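Local atomic coordinates of polyketide cyclase / dehydrase and lipid transport (PDB entry 3P51), a protein that is of unknown function but belongs to the polyketide cyclase and lipid transport family of Bet v 1-like proteins, and so probably binds a hydrophobic ligand. Residues A[72-77]-A[89-94]. Numbering follows the deposited sequence.
Sequences IMYSMD and YNYVGN
Segments 72-77 and 89-94, on neighbouring strands of an antiparallel beta hairpin in the Bet v 1-like sheet, meet with Y74 opposite G93 as a hydrogen-bonded pair. G93 N reaches Y74 O at 2.8 Å, nearly straight at hydrogen, and Y74 N returns a bond to G93 O. Toward M76 the ladder slackens: the M76 N to Y91 O hydrogen bond is longer, 3.3 Å, with the donor above the carbonyl plane, and one water joins M76 O to Y91 N. Y74 has CG wedged between its backbone N and carbonyl carbon (chi1 56°), and its ring covers G93, which lacks a side chain and brings CA over one face, offset toward the rim, in a CH-pi contact. The hydroxyls of Y74 and Y91 both hydrogen-bond Y129 OH of helix 120-139, and W110 NE1 also bonds Y74 OH. An alanine at Y74 would probably uncover G93 CA and leave W110 NE1 and Y129 OH without this phenol partner. On the other face of the sheet, selenomethionine M73 puts CE 3.6 Å from V92 CG1, while its CG packs on the amide of N94, whose OD1 is held by R71. Back on the Y74 face, selenomethionine M76 rests CE 3.9 Å from the Y91 ring centroid.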
ATOM      1  N   ILE A  72     -11.373   3.835   6.375  1.00 35.26           N
ATOM      2  CA  ILE A  72     -11.454   3.929   7.823  1.00 31.49           C
ATOM      3  C   ILE A  72     -10.873   2.635   8.400  1.00 34.95           C
ATOM      4  O   ILE A  72     -11.297   1.553   8.012  1.00 32.81           O
ATOM      5  CB  ILE A  72     -12.920   4.026   8.273  1.00 33.45           C
ATOM      6  CG1 ILE A  72     -13.566   5.313   7.769  1.00 39.41           C
ATOM      7  CG2 ILE A  72     -13.026   3.915   9.792  1.00 35.83           C
ATOM      8  CD1 ILE A  72     -15.027   5.446   8.173  1.00 42.56           C
HETATM    9  N   MSE A  73      -9.907   2.731   9.312  1.00 32.64           N
HETATM   10  CA  MSE A  73      -9.364   1.527   9.936  1.00 34.00           C
HETATM   11  C   MSE A  73      -9.479   1.637  11.437  1.00 31.17           C
HETATM   12  O   MSE A  73      -9.257   2.697  12.001  1.00 31.17           O
HETATM   13  CB  MSE A  73      -7.896   1.311   9.585  1.00 33.97           C
HETATM   14  CG  MSE A  73      -7.604   1.118   8.111  1.00 46.98           C
HETATM   15 SE   MSE A  73      -5.686   0.771   7.817  1.00 56.97          SE
HETATM   16  CE  MSE A  73      -5.407  -0.363   9.365  1.00 24.32           C
ATOM     17  N   TYR A  74      -9.791   0.530  12.092  1.00 33.27           N
ATOM     18  CA  TYR A  74     -10.001   0.575  13.527  1.00 33.16           C
ATOM     19  C   TYR A  74      -9.593  -0.730  14.180  1.00 34.14           C
ATOM     20  O   TYR A  74      -9.598  -1.790  13.540  1.00 33.35           O
ATOM     21  CB  TYR A  74     -11.479   0.841  13.820  1.00 35.50           C
ATOM     22  CG  TYR A  74     -12.392  -0.179  13.176  1.00 38.20           C
ATOM     23  CD1 TYR A  74     -12.773  -1.333  13.854  1.00 43.05           C
ATOM     24  CD2 TYR A  74     -12.860   0.005  11.878  1.00 36.69           C
ATOM     25  CE1 TYR A  74     -13.602  -2.281  13.256  1.00 45.17           C
ATOM     26  CE2 TYR A  74     -13.687  -0.928  11.279  1.00 36.82           C
ATOM     27  CZ  TYR A  74     -14.051  -2.064  11.967  1.00 41.41           C
ATOM     28  OH  TYR A  74     -14.869  -2.990  11.362  1.00 44.91           O
ATOM     29  N   SER A  75      -9.258  -0.653  15.464  1.00 34.55           N
ATOM     30  CA  SER A  75      -9.068  -1.845  16.273  1.00 33.69           C
ATOM     31  C   SER A  75     -10.369  -2.135  17.001  1.00 36.49           C
ATOM     32  O   SER A  75     -11.064  -1.215  17.430  1.00 35.50           O
ATOM     33  CB  SER A  75      -7.944  -1.637  17.292  1.00 37.54           C
ATOM     34  OG  SER A  75      -8.211  -0.537  18.153  1.00 37.49           O
HETATM   35  N   MSE A  76     -10.709  -3.413  17.125  1.00 37.98           N
HETATM   36  CA  MSE A  76     -11.780  -3.808  18.026  1.00 35.98           C
HETATM   37  C   MSE A  76     -11.164  -4.188  19.372  1.00 37.17           C
HETATM   38  O   MSE A  76     -10.543  -5.241  19.506  1.00 39.40           O
HETATM   39  CB  MSE A  76     -12.563  -4.990  17.464  1.00 34.83           C
HETATM   40  CG  MSE A  76     -13.809  -5.292  18.263  1.00 37.01           C
HETATM   41 SE   MSE A  76     -14.339  -7.165  18.091  1.00 52.56          SE
HETATM   42  CE  MSE A  76     -14.801  -7.105  16.185  1.00 43.14           C
ATOM     43  N   ASP A  77     -11.339  -3.324  20.367  1.00 36.55           N
ATOM     44  CA  ASP A  77     -10.705  -3.505  21.671  1.00 33.88           C
ATOM     45  C   ASP A  77     -11.502  -4.435  22.600  1.00 36.61           C
ATOM     46  O   ASP A  77     -10.933  -5.118  23.455  1.00 34.05           O
ATOM     47  CB  ASP A  77     -10.494  -2.140  22.334  1.00 36.50           C
ATOM     48  CG  ASP A  77      -9.871  -1.107  21.382  1.00 41.42           C
ATOM     49  OD1 ASP A  77      -9.018  -1.483  20.549  1.00 39.59           O
ATOM     50  OD2 ASP A  77     -10.236   0.085  21.477  1.00 39.89           O
ATOM     51  N   TYR A  89      -6.865 -11.295  19.685  1.00 35.68           N
ATOM     52  CA  TYR A  89      -6.120 -10.053  19.883  1.00 39.15           C
ATOM     53  C   TYR A  89      -5.706  -9.420  18.557  1.00 37.45           C
ATOM     54  O   TYR A  89      -5.744 -10.072  17.505  1.00 35.59           O
ATOM     55  CB  TYR A  89      -4.917 -10.231  20.821  1.00 39.90           C
ATOM     56  CG  TYR A  89      -3.845 -11.205  20.371  1.00 45.31           C
ATOM     57  CD1 TYR A  89      -2.684 -10.755  19.743  1.00 45.99           C
ATOM     58  CD2 TYR A  89      -3.964 -12.570  20.625  1.00 50.48           C
ATOM     59  CE1 TYR A  89      -1.681 -11.643  19.354  1.00 46.77           C
ATOM     60  CE2 TYR A  89      -2.967 -13.469  20.241  1.00 49.44           C
ATOM     61  CZ  TYR A  89      -1.830 -13.000  19.607  1.00 49.21           C
ATOM     62  OH  TYR A  89      -0.851 -13.892  19.220  1.00 49.94           O
ATOM     63  N   ASN A  90      -5.338  -8.143  18.614  1.00 38.76           N
ATOM     64  CA  ASN A  90      -4.932  -7.400  17.426  1.00 32.12           C
ATOM     65  C   ASN A  90      -5.962  -7.458  16.309  1.00 35.88           C
ATOM     66  O   ASN A  90      -5.602  -7.648  15.149  1.00 35.95           O
ATOM     67  CB  ASN A  90      -3.590  -7.916  16.899  1.00 36.64           C
ATOM     68  CG  ASN A  90      -2.455  -7.694  17.879  1.00 49.20           C
ATOM     69  OD1 ASN A  90      -2.580  -6.906  18.821  1.00 58.07           O
ATOM     70  ND2 ASN A  90      -1.332  -8.383  17.661  1.00 47.33           N
ATOM     71  N   TYR A  91      -7.236  -7.294  16.647  1.00 34.89           N
ATOM     72  CA  TYR A  91      -8.257  -7.198  15.620  1.00 35.70           C
ATOM     73  C   TYR A  91      -8.170  -5.847  14.922  1.00 38.38           C
ATOM     74  O   TYR A  91      -8.202  -4.809  15.573  1.00 39.87           O
ATOM     75  CB  TYR A  91      -9.671  -7.362  16.184  1.00 34.61           C
ATOM     76  CG  TYR A  91     -10.680  -7.476  15.068  1.00 37.71           C
ATOM     77  CD1 TYR A  91     -11.203  -8.712  14.702  1.00 34.57           C
ATOM     78  CD2 TYR A  91     -11.062  -6.355  14.334  1.00 36.17           C
ATOM     79  CE1 TYR A  91     -12.102  -8.818  13.657  1.00 36.42           C
ATOM     80  CE2 TYR A  91     -11.963  -6.452  13.279  1.00 37.81           C
ATOM     81  CZ  TYR A  91     -12.472  -7.692  12.950  1.00 37.69           C
ATOM     82  OH  TYR A  91     -13.356  -7.806  11.916  1.00 37.31           O
ATOM     83  N   VAL A  92      -8.064  -5.870  13.596  1.00 35.56           N
ATOM     84  CA  VAL A  92      -8.084  -4.641  12.793  1.00 35.17           C
ATOM     85  C   VAL A  92      -9.152  -4.763  11.720  1.00 33.61           C
ATOM     86  O   VAL A  92      -9.208  -5.765  11.005  1.00 34.20           O
ATOM     87  CB  VAL A  92      -6.740  -4.375  12.104  1.00 31.97           C
ATOM     88  CG1 VAL A  92      -6.877  -3.206  11.088  1.00 34.68           C
ATOM     89  CG2 VAL A  92      -5.645  -4.092  13.141  1.00 29.27           C
ATOM     90  N   GLY A  93     -10.020  -3.761  11.631  1.00 33.91           N
ATOM     91  CA  GLY A  93     -11.039  -3.712  10.594  1.00 31.85           C
ATOM     92  C   GLY A  93     -10.639  -2.624   9.618  1.00 37.74           C
ATOM     93  O   GLY A  93     -10.012  -1.647  10.025  1.00 31.20           O
ATOM     94  N   ASN A  94     -10.978  -2.797   8.341  1.00 33.98           N
ATOM     95  CA  ASN A  94     -10.486  -1.912   7.283  1.00 32.04           C
ATOM     96  C   ASN A  94     -11.604  -1.758   6.266  1.00 31.62           C
ATOM     97  O   ASN A  94     -11.904  -2.691   5.532  1.00 34.55           O
ATOM     98  CB  ASN A  94      -9.232  -2.531   6.645  1.00 30.48           C
ATOM     99  CG  ASN A  94      -8.582  -1.635   5.582  1.00 32.14           C
ATOM    100  OD1 ASN A  94      -9.215  -0.762   5.003  1.00 31.28           O
ATOM    101  ND2 ASN A  94      -7.308  -1.879   5.317  1.00 33.27           N
TER
HETATM  102  O   HOH W   1      -8.064  -6.346  19.516  1.00 43.85           O